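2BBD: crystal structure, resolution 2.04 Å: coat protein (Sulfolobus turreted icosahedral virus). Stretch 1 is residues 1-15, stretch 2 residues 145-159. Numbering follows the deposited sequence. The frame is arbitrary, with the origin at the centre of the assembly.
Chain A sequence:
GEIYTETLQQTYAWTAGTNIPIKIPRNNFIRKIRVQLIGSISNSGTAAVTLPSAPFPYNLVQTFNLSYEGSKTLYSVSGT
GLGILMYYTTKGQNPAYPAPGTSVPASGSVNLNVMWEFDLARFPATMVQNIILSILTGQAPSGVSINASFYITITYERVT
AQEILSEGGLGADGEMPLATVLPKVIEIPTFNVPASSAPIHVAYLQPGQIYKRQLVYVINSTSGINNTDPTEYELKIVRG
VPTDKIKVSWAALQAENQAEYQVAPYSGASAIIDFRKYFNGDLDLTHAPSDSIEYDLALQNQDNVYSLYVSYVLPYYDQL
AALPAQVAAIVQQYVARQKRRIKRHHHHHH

Stretch 1 (1-15) GEIYTETLQQTYAWT
Stretch 2, residues 145-159: SINASFYITITYERV

Residues 1-15 lie antiparallel along the extended strand 145-158 (156° between the N-to-C directions of strands 2-7 and 145-158), in two ladders whose register differs by two. In the first, reciprocal backbone N-H to O hydrogen bonds join Tyr4 to Tyr156 (Tyr4 N to Tyr156 O 3.1 Å, Tyr156 N to Tyr4 O 2.7 Å) and Glu6 to Ile154 (Glu6 N to Ile154 O 2.9 Å, Ile154 N to Glu6 O 2.8 Å); Leu8 N donates one more, to Ile152 O at 2.8 Å. Gln9 and Gln10 then loop out, free of contact, and the second ladder joins Tyr12 to Phe150 by another reciprocal pair (Tyr12 N to Phe150 O 3.1 Å, Phe150 N to Tyr12 O 2.6 Å) before Trp14 N donates to Ala148 O at 2.9 Å.

Alternation sorts the side chains. On one face, four threonines, Thr5, Thr7, Thr153 and Thr155, all m, meet in pairs, their hydroxyls hydrogen-bonded across non-hydrogen-bonded backbone pairs: Thr5 OG1 to Thr155 OG1 2.9 Å and Thr7 OG1 to Thr153 OG1 3.0 Å, while Thr5 CG2 touches Thr153 CG2 at 3.2 Å. Beyond them, Ile3 (m, t) sets CG1 3.7 Å from CG of Glu157 (t, t), whose OE2 forms a salt bridge with the terminal Gly1 N at 2.7 Å. Farther along, water 3 joins Thr11 (p) OG1 and Ser149 OG, 2.8 Å from each.

On the other face, Tyr4 (p) lays its ring over Tyr156 (m): Tyr156 CB sits 3.9 Å from the Tyr4 ring centroid, and the two rings, 28° apart in plane, are slid so they barely overlap. Leu8 (m, p) points toward strand 145-158, filling the space beside Ile152 and Ile154: Leu8 CD2 lies 3.7 Å from Ile152 CG2, Leu8 CD1 3.4 Å from Ile154 CD1. The edge of Tyr12 (m) meets Ile152, Tyr12 CE2 to Ile152 CG1 4.1 Å. Broad, buried Trp14 (t) takes Ile146 CG1 over one face, 4.2 Å from its six-membered ring centroid, and Phe150 CZ at its edge, 3.6 Å from Trp14 CD1.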

# COMPACT_ATOMS: atom_id res chain seq x y z
N GLY A 1 20.54 8.20 -13.20
CA GLY A 1 20.67 9.62 -13.65
C GLY A 1 20.33 10.63 -12.58
O GLY A 1 20.27 10.30 -11.39
N GLU A 2 20.11 11.88 -12.99
CA GLU A 2 19.78 12.96 -12.07
C GLU A 2 18.33 12.83 -11.57
O GLU A 2 17.40 12.72 -12.37
CB GLU A 2 19.98 14.31 -12.76
CG GLU A 2 19.77 15.53 -11.87
CD GLU A 2 20.09 16.82 -12.61
OE1 GLU A 2 19.88 17.91 -12.04
OE2 GLU A 2 20.57 16.74 -13.76
N ILE A 3 18.16 12.85 -10.26
CA ILE A 3 16.84 12.71 -9.64
C ILE A 3 16.32 14.07 -9.19
O ILE A 3 17.02 14.84 -8.55
CB ILE A 3 16.89 11.77 -8.42
CG1 ILE A 3 17.46 10.41 -8.83
CG2 ILE A 3 15.49 11.62 -7.82
CD1 ILE A 3 17.64 9.44 -7.66
N TYR A 4 15.07 14.35 -9.54
CA TYR A 4 14.47 15.63 -9.17
C TYR A 4 12.97 15.47 -8.99
O TYR A 4 12.35 14.54 -9.51
CB TYR A 4 14.75 16.71 -10.23
CG TYR A 4 14.13 16.44 -11.58
CD1 TYR A 4 14.69 15.51 -12.45
CD2 TYR A 4 12.95 17.09 -11.96
CE1 TYR A 4 14.11 15.24 -13.68
CE2 TYR A 4 12.36 16.82 -13.18
CZ TYR A 4 12.94 15.89 -14.04
OH TYR A 4 12.35 15.60 -15.24
N THR A 5 12.40 16.40 -8.23
CA THR A 5 10.99 16.35 -7.93
C THR A 5 10.24 17.61 -8.33
O THR A 5 10.76 18.72 -8.21
CB THR A 5 10.80 16.09 -6.41
OG1 THR A 5 11.39 14.83 -6.07
CG2 THR A 5 9.34 16.07 -6.05
N GLU A 6 9.03 17.43 -8.83
CA GLU A 6 8.19 18.57 -9.17
C GLU A 6 6.71 18.28 -8.89
O GLU A 6 6.24 17.14 -8.99
CB GLU A 6 8.44 19.05 -10.62
CG GLU A 6 8.20 18.05 -11.74
CD GLU A 6 8.68 18.57 -13.12
OE1 GLU A 6 8.25 18.02 -14.15
OE2 GLU A 6 9.50 19.51 -13.18
N THR A 7 6.00 19.33 -8.51
CA THR A 7 4.59 19.22 -8.19
C THR A 7 3.73 19.68 -9.36
O THR A 7 3.92 20.77 -9.87
CB THR A 7 4.27 20.09 -6.97
OG1 THR A 7 5.12 19.71 -5.89
CG2 THR A 7 2.82 19.96 -6.57
N LEU A 8 2.80 18.84 -9.78
CA LEU A 8 1.91 19.18 -10.88
C LEU A 8 1.08 20.44 -10.57
O LEU A 8 0.64 20.64 -9.44
CB LEU A 8 1.00 17.99 -11.21
CG LEU A 8 1.59 16.94 -12.15
CD1 LEU A 8 3.05 16.70 -11.83
CD2 LEU A 8 0.79 15.66 -12.07
N GLN A 9 0.89 21.27 -11.58
CA GLN A 9 0.13 22.50 -11.43
C GLN A 9 -1.34 22.21 -11.20
O GLN A 9 -2.01 22.87 -10.42
CB GLN A 9 0.28 23.35 -12.71
CG GLN A 9 0.05 24.83 -12.50
CD GLN A 9 1.22 25.50 -11.81
OE1 GLN A 9 1.57 25.17 -10.67
NE2 GLN A 9 1.84 26.46 -12.50
N GLN A 10 -1.85 21.20 -11.90
CA GLN A 10 -3.25 20.82 -11.79
C GLN A 10 -3.56 20.04 -10.50
O GLN A 10 -2.86 19.08 -10.17
CB GLN A 10 -3.64 19.97 -13.01
CG GLN A 10 -5.08 19.48 -13.01
CD GLN A 10 -5.50 18.89 -14.35
OE1 GLN A 10 -6.63 18.43 -14.50
NE2 GLN A 10 -4.59 18.89 -15.32
N THR A 11 -4.59 20.48 -9.79
CA THR A 11 -4.99 19.83 -8.55
C THR A 11 -6.38 19.24 -8.75
O THR A 11 -7.06 19.57 -9.71
CB THR A 11 -5.01 20.81 -7.37
OG1 THR A 11 -6.01 21.81 -7.60
CG2 THR A 11 -3.65 21.47 -7.19
N TYR A 12 -6.79 18.36 -7.84
CA TYR A 12 -8.09 17.71 -7.95
C TYR A 12 -8.88 17.85 -6.67
O TYR A 12 -8.43 17.45 -5.59
CB TYR A 12 -7.88 16.24 -8.31
CG TYR A 12 -6.99 16.09 -9.53
CD1 TYR A 12 -7.53 16.08 -10.82
CD2 TYR A 12 -5.60 16.05 -9.39
CE1 TYR A 12 -6.70 16.05 -11.95
CE2 TYR A 12 -4.76 16.02 -10.52
CZ TYR A 12 -5.32 16.02 -11.79
OH TYR A 12 -4.51 16.00 -12.89
N ALA A 13 -10.06 18.45 -6.78
CA ALA A 13 -10.91 18.66 -5.62
C ALA A 13 -11.42 17.35 -5.05
O ALA A 13 -11.68 16.38 -5.76
CB ALA A 13 -12.10 19.57 -5.99
N TRP A 14 -11.56 17.34 -3.73
CA TRP A 14 -12.07 16.18 -3.05
C TRP A 14 -13.59 16.32 -3.00
O TRP A 14 -14.10 17.34 -2.53
CB TRP A 14 -11.53 16.11 -1.61
CG TRP A 14 -11.87 14.82 -0.91
CD1 TRP A 14 -11.07 13.72 -0.80
CD2 TRP A 14 -13.12 14.46 -0.31
NE1 TRP A 14 -11.74 12.70 -0.17
CE2 TRP A 14 -13.01 13.13 0.14
CE3 TRP A 14 -14.34 15.14 -0.11
CZ2 TRP A 14 -14.05 12.46 0.78
CZ3 TRP A 14 -15.38 14.47 0.53
CH2 TRP A 14 -15.23 13.14 0.96
N THR A 15 -14.30 15.33 -3.55
CA THR A 15 -15.77 15.27 -3.47
C THR A 15 -16.02 13.80 -3.11
O THR A 15 -15.26 12.92 -3.53
CB THR A 15 -16.49 15.60 -4.80
OG1 THR A 15 -16.00 14.75 -5.85
CG2 THR A 15 -16.30 17.07 -5.17
N SER A 145 -18.05 18.38 6.82
CA SER A 145 -17.86 18.55 5.39
C SER A 145 -16.36 18.65 5.14
O SER A 145 -15.62 19.15 5.99
CB SER A 145 -18.57 19.83 4.92
OG SER A 145 -18.04 20.97 5.57
N ILE A 146 -15.92 18.16 3.99
CA ILE A 146 -14.50 18.19 3.61
C ILE A 146 -14.27 19.27 2.57
O ILE A 146 -14.95 19.32 1.55
CB ILE A 146 -14.05 16.83 3.00
CG1 ILE A 146 -14.21 15.70 4.03
CG2 ILE A 146 -12.61 16.90 2.52
CD1 ILE A 146 -13.38 15.89 5.25
N ASN A 147 -13.30 20.15 2.82
CA ASN A 147 -12.97 21.22 1.90
C ASN A 147 -11.47 21.08 1.59
O ASN A 147 -10.64 21.68 2.26
CB ASN A 147 -13.28 22.58 2.55
CG ASN A 147 -14.52 22.52 3.46
OD1 ASN A 147 -14.42 22.75 4.68
ND2 ASN A 147 -15.67 22.21 2.88
N ALA A 148 -11.15 20.29 0.57
CA ALA A 148 -9.75 20.05 0.22
C ALA A 148 -9.53 19.61 -1.23
O ALA A 148 -10.49 19.38 -1.99
CB ALA A 148 -9.18 18.98 1.18
N SER A 149 -8.26 19.48 -1.60
CA SER A 149 -7.85 19.06 -2.94
C SER A 149 -6.62 18.15 -2.86
O SER A 149 -5.85 18.19 -1.89
CB SER A 149 -7.49 20.28 -3.80
OG SER A 149 -8.60 21.13 -4.03
N PHE A 150 -6.44 17.35 -3.90
CA PHE A 150 -5.29 16.46 -4.00
C PHE A 150 -4.20 17.14 -4.79
O PHE A 150 -4.45 17.65 -5.88
CB PHE A 150 -5.65 15.17 -4.73
CG PHE A 150 -6.56 14.26 -3.97
CD1 PHE A 150 -7.92 14.25 -4.23
CD2 PHE A 150 -6.05 13.38 -3.01
CE1 PHE A 150 -8.77 13.36 -3.55
CE2 PHE A 150 -6.88 12.50 -2.33
CZ PHE A 150 -8.24 12.49 -2.60
N TYR A 151 -2.99 17.13 -4.22
CA TYR A 151 -1.81 17.68 -4.85
C TYR A 151 -0.92 16.51 -5.24
O TYR A 151 -0.64 15.62 -4.43
CB TYR A 151 -1.07 18.61 -3.88
CG TYR A 151 -1.88 19.81 -3.50
CD1 TYR A 151 -2.97 19.70 -2.66
CD2 TYR A 151 -1.57 21.08 -4.03
CE1 TYR A 151 -3.76 20.80 -2.34
CE2 TYR A 151 -2.36 22.19 -3.72
CZ TYR A 151 -3.45 22.04 -2.88
OH TYR A 151 -4.24 23.12 -2.57
N ILE A 152 -0.47 16.51 -6.50
CA ILE A 152 0.36 15.44 -7.02
C ILE A 152 1.80 15.88 -7.20
O ILE A 152 2.08 16.91 -7.82
CB ILE A 152 -0.18 14.97 -8.38
CG1 ILE A 152 -1.66 14.64 -8.27
CG2 ILE A 152 0.65 13.79 -8.88
CD1 ILE A 152 -2.01 13.55 -7.23
N THR A 153 2.74 15.11 -6.65
CA THR A 153 4.15 15.45 -6.78
C THR A 153 4.91 14.25 -7.34
O THR A 153 4.81 13.14 -6.85
CB THR A 153 4.74 15.86 -5.44
OG1 THR A 153 4.05 17.02 -4.97
CG2 THR A 153 6.20 16.21 -5.59
N ILE A 154 5.68 14.49 -8.39
CA ILE A 154 6.40 13.40 -9.02
C ILE A 154 7.91 13.49 -8.90
O ILE A 154 8.50 14.56 -9.08
CB ILE A 154 6.00 13.32 -10.51
CG1 ILE A 154 4.48 13.18 -10.61
CG2 ILE A 154 6.68 12.14 -11.20
CD1 ILE A 154 3.94 13.44 -11.97
N THR A 155 8.53 12.37 -8.55
CA THR A 155 9.97 12.32 -8.46
C THR A 155 10.45 11.63 -9.74
O THR A 155 10.09 10.48 -10.00
CB THR A 155 10.45 11.52 -7.24
OG1 THR A 155 10.08 12.20 -6.03
CG2 THR A 155 11.96 11.36 -7.28
N TYR A 156 11.22 12.35 -10.54
CA TYR A 156 11.73 11.81 -11.80
C TYR A 156 13.20 11.48 -11.70
O TYR A 156 13.87 11.80 -10.73
CB TYR A 156 11.60 12.83 -12.93
CG TYR A 156 10.19 13.10 -13.40
CD1 TYR A 156 9.53 14.27 -13.03
CD2 TYR A 156 9.54 12.21 -14.24
CE1 TYR A 156 8.25 14.54 -13.50
CE2 TYR A 156 8.26 12.46 -14.71
CZ TYR A 156 7.62 13.63 -14.34
OH TYR A 156 6.34 13.87 -14.78
N GLU A 157 13.70 10.81 -12.73
CA GLU A 157 15.11 10.51 -12.84
C GLU A 157 15.39 10.60 -14.33
O GLU A 157 14.71 9.97 -15.15
CB GLU A 157 15.46 9.10 -12.34
CG GLU A 157 16.97 8.92 -12.18
CD GLU A 157 17.37 7.53 -11.74
OE1 GLU A 157 16.72 6.97 -10.83
OE2 GLU A 157 18.35 6.99 -12.30
N ARG A 158 16.36 11.43 -14.68
CA ARG A 158 16.73 11.60 -16.06
C ARG A 158 17.69 10.48 -16.43
O ARG A 158 18.89 10.54 -16.12
CB ARG A 158 17.36 12.97 -16.28
CG ARG A 158 17.88 13.18 -17.68
CD ARG A 158 18.14 14.64 -17.97
NE ARG A 158 18.95 14.80 -19.17
CZ ARG A 158 20.26 14.58 -19.21
NH1 ARG A 158 20.91 14.19 -18.12
NH2 ARG A 158 20.93 14.74 -20.35
N VAL A 159 17.15 9.45 -17.06
CA VAL A 159 17.94 8.30 -17.47
C VAL A 159 18.24 8.43 -18.96
O VAL A 159 17.34 8.44 -19.79
CB VAL A 159 17.17 6.99 -17.19
CG1 VAL A 159 18.02 5.80 -17.56
CG2 VAL A 159 16.80 6.93 -15.71
O HOH W 1 20.83 12.73 -15.96
O HOH W 2 5.93 17.28 -14.48
O HOH W 3 -8.68 21.95 -6.75
O HOH W 4 -13.42 19.41 -0.90
O HOH W 5 -16.56 18.00 -0.64